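Local coordinates for stage III sporulation protein AH (Bacillus subtilis, PDB 3TUF) that pairs with SpoIIQ to form an intercellular channel between mother cell and forespore, and is involved in forespore engulfment and in signalling that activates sigma-G, at residues Asp94-Glu99 with Glu129-Glu134. Residues are numbered along the deposited sequence; the frame is centred on the assembly and turned at random.
Sequences DARSKE and EVEGTE
The guanidinium of R96 reaches from helix 84-107 to two carboxylates of helix 114-143, making a salt bridge with each. Its NE donates to OE2 of E131 at 3.0 Å, a weak bond with an N-H...O angle of 149°. NH2 points at OE2 of E134, where the modelled N-to-O separation of 2.6 Å is less certain because NH2 sits too close to that carboxylate. Both acceptors lie at the edge of the guanidinium, near its plane, although the E134 carboxylate is turned 55° against it. Arginine suits this place because its N-H groups fan out in one plane and can serve several acids: NH1 is paired with E154. Glutamate offers two oxygens to share: E131 OE2 also meets R100 and OE1 meets K135 of the second subunit, another copy of this protein, while E134 OE2 accepts from the backbone N of A153.

The helices run nearly antiparallel with axes 13.1 Å apart, so side chains as long as arginine and glutamate must span the gap. E131 bends at chi2 (-76°), which lays OE2 alongside the R96 stem, 3.5 Å from its CB. CG1 of V130 comes obliquely up to the guanidinium as an apolar flank. A leucine in place of R96 would probably leave E131 and E134 facing each other with less positive charge between them, and E154 without this partner. Two acids of helix 114-143, with E154 on NH1, thus gather around R96, tying both long helices to the turn between strands 149-152 and 157-163 carrying A153 and E154, and on to the second subunit.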
loop_
_atom_site.group_PDB
_atom_site.type_symbol
_atom_site.label_atom_id
_atom_site.label_comp_id
_atom_site.label_asym_id
_atom_site.label_seq_id
_atom_site.Cartn_x
_atom_site.Cartn_y
_atom_site.Cartn_z
ATOM N N ASP B 94 9.178 -3.661 -4.921
ATOM C CA ASP B 94 9.759 -4.457 -6.031
ATOM C C ASP B 94 9.237 -5.893 -6.039
ATOM O O ASP B 94 8.584 -6.339 -7.040
ATOM C CB ASP B 94 11.298 -4.459 -5.957
ATOM C CG ASP B 94 11.877 -3.040 -6.102
ATOM O OD1 ASP B 94 11.042 -2.143 -6.397
ATOM O OD2 ASP B 94 13.124 -2.785 -5.944
ATOM N N ALA B 95 9.504 -6.585 -4.918
ATOM C CA ALA B 95 9.093 -7.962 -4.738
ATOM C C ALA B 95 7.555 -8.126 -4.932
ATOM O O ALA B 95 7.099 -8.951 -5.763
ATOM C CB ALA B 95 9.557 -8.484 -3.381
ATOM N N ARG B 96 6.763 -7.330 -4.223
ATOM C CA ARG B 96 5.310 -7.382 -4.378
ATOM C C ARG B 96 4.871 -7.258 -5.843
ATOM O O ARG B 96 3.993 -7.990 -6.302
ATOM C CB ARG B 96 4.643 -6.292 -3.537
ATOM C CG ARG B 96 5.044 -6.306 -2.070
ATOM C CD ARG B 96 4.343 -7.425 -1.318
ATOM N NE ARG B 96 3.457 -6.913 -0.277
ATOM C CZ ARG B 96 3.628 -7.130 1.023
ATOM N NH1 ARG B 96 4.655 -7.853 1.447
ATOM N NH2 ARG B 96 2.771 -6.624 1.900
ATOM N N SER B 97 5.488 -6.326 -6.563
ATOM C CA SER B 97 5.158 -6.038 -7.976
ATOM C C SER B 97 5.279 -7.265 -8.821
ATOM O O SER B 97 4.347 -7.620 -9.576
ATOM C CB SER B 97 6.154 -5.076 -8.573
ATOM O OG SER B 97 5.723 -3.785 -8.300
ATOM N N LYS B 98 6.469 -7.866 -8.701
ATOM C CA LYS B 98 6.806 -9.081 -9.373
ATOM C C LYS B 98 5.779 -10.098 -9.029
ATOM O O LYS B 98 5.213 -10.732 -9.932
ATOM C CB LYS B 98 8.171 -9.593 -8.931
ATOM C CG LYS B 98 9.284 -9.105 -9.823
ATOM C CD LYS B 98 10.714 -9.265 -9.155
ATOM C CE LYS B 98 11.179 -7.979 -8.379
ATOM N NZ LYS B 98 12.211 -8.241 -7.310
ATOM N N GLU B 99 5.534 -10.262 -7.725
ATOM C CA GLU B 99 4.452 -11.138 -7.297
ATOM C C GLU B 99 3.128 -10.947 -8.064
ATOM O O GLU B 99 2.638 -11.915 -8.677
ATOM C CB GLU B 99 4.192 -10.946 -5.842
ATOM C CG GLU B 99 4.835 -11.951 -4.995
ATOM C CD GLU B 99 3.924 -12.295 -3.822
ATOM O OE1 GLU B 99 2.992 -13.115 -4.031
ATOM O OE2 GLU B 99 4.117 -11.731 -2.715
ATOM N N GLU B 129 -5.157 -7.667 0.533
ATOM C CA GLU B 129 -5.635 -7.501 1.861
ATOM C C GLU B 129 -4.486 -7.382 2.846
ATOM O O GLU B 129 -4.535 -6.514 3.742
ATOM C CB GLU B 129 -6.668 -8.575 2.194
ATOM C CG GLU B 129 -7.984 -8.352 1.370
ATOM C CD GLU B 129 -8.563 -6.872 1.469
ATOM O OE1 GLU B 129 -8.474 -6.264 2.561
ATOM O OE2 GLU B 129 -9.104 -6.315 0.456
ATOM N N VAL B 130 -3.442 -8.202 2.635
ATOM C CA VAL B 130 -2.169 -8.035 3.302
ATOM C C VAL B 130 -1.660 -6.606 3.093
ATOM O O VAL B 130 -1.331 -5.905 4.071
ATOM C CB VAL B 130 -1.136 -9.072 2.756
ATOM C CG1 VAL B 130 0.376 -8.618 2.935
ATOM C CG2 VAL B 130 -1.402 -10.443 3.369
ATOM N N GLU B 131 -1.607 -6.167 1.830
ATOM C CA GLU B 131 -1.200 -4.778 1.528
ATOM C C GLU B 131 -1.986 -3.779 2.382
ATOM O O GLU B 131 -1.393 -2.885 3.011
ATOM C CB GLU B 131 -1.395 -4.384 0.028
ATOM C CG GLU B 131 -0.609 -5.157 -1.097
ATOM C CD GLU B 131 0.888 -4.754 -1.208
ATOM O OE1 GLU B 131 1.328 -3.872 -0.408
ATOM O OE2 GLU B 131 1.617 -5.317 -2.100
ATOM N N GLY B 132 -3.320 -3.935 2.381
ATOM C CA GLY B 132 -4.208 -3.026 3.122
ATOM C C GLY B 132 -3.957 -3.054 4.629
ATOM O O GLY B 132 -3.918 -1.984 5.303
ATOM N N THR B 133 -3.786 -4.286 5.146
ATOM C CA THR B 133 -3.483 -4.528 6.544
ATOM C C THR B 133 -2.210 -3.820 6.970
ATOM O O THR B 133 -2.192 -3.135 7.991
ATOM C CB THR B 133 -3.307 -5.999 6.788
ATOM O OG1 THR B 133 -4.596 -6.634 6.709
ATOM C CG2 THR B 133 -2.618 -6.276 8.195
ATOM N N GLU B 134 -1.147 -3.960 6.191
ATOM C CA GLU B 134 0.087 -3.291 6.548
ATOM C C GLU B 134 0.022 -1.761 6.563
ATOM O O GLU B 134 0.530 -1.140 7.512
ATOM C CB GLU B 134 1.147 -3.694 5.573
ATOM C CG GLU B 134 1.134 -5.150 5.323
ATOM C CD GLU B 134 2.272 -5.539 4.435
ATOM O OE1 GLU B 134 2.789 -4.628 3.742
ATOM O OE2 GLU B 134 2.656 -6.731 4.452
#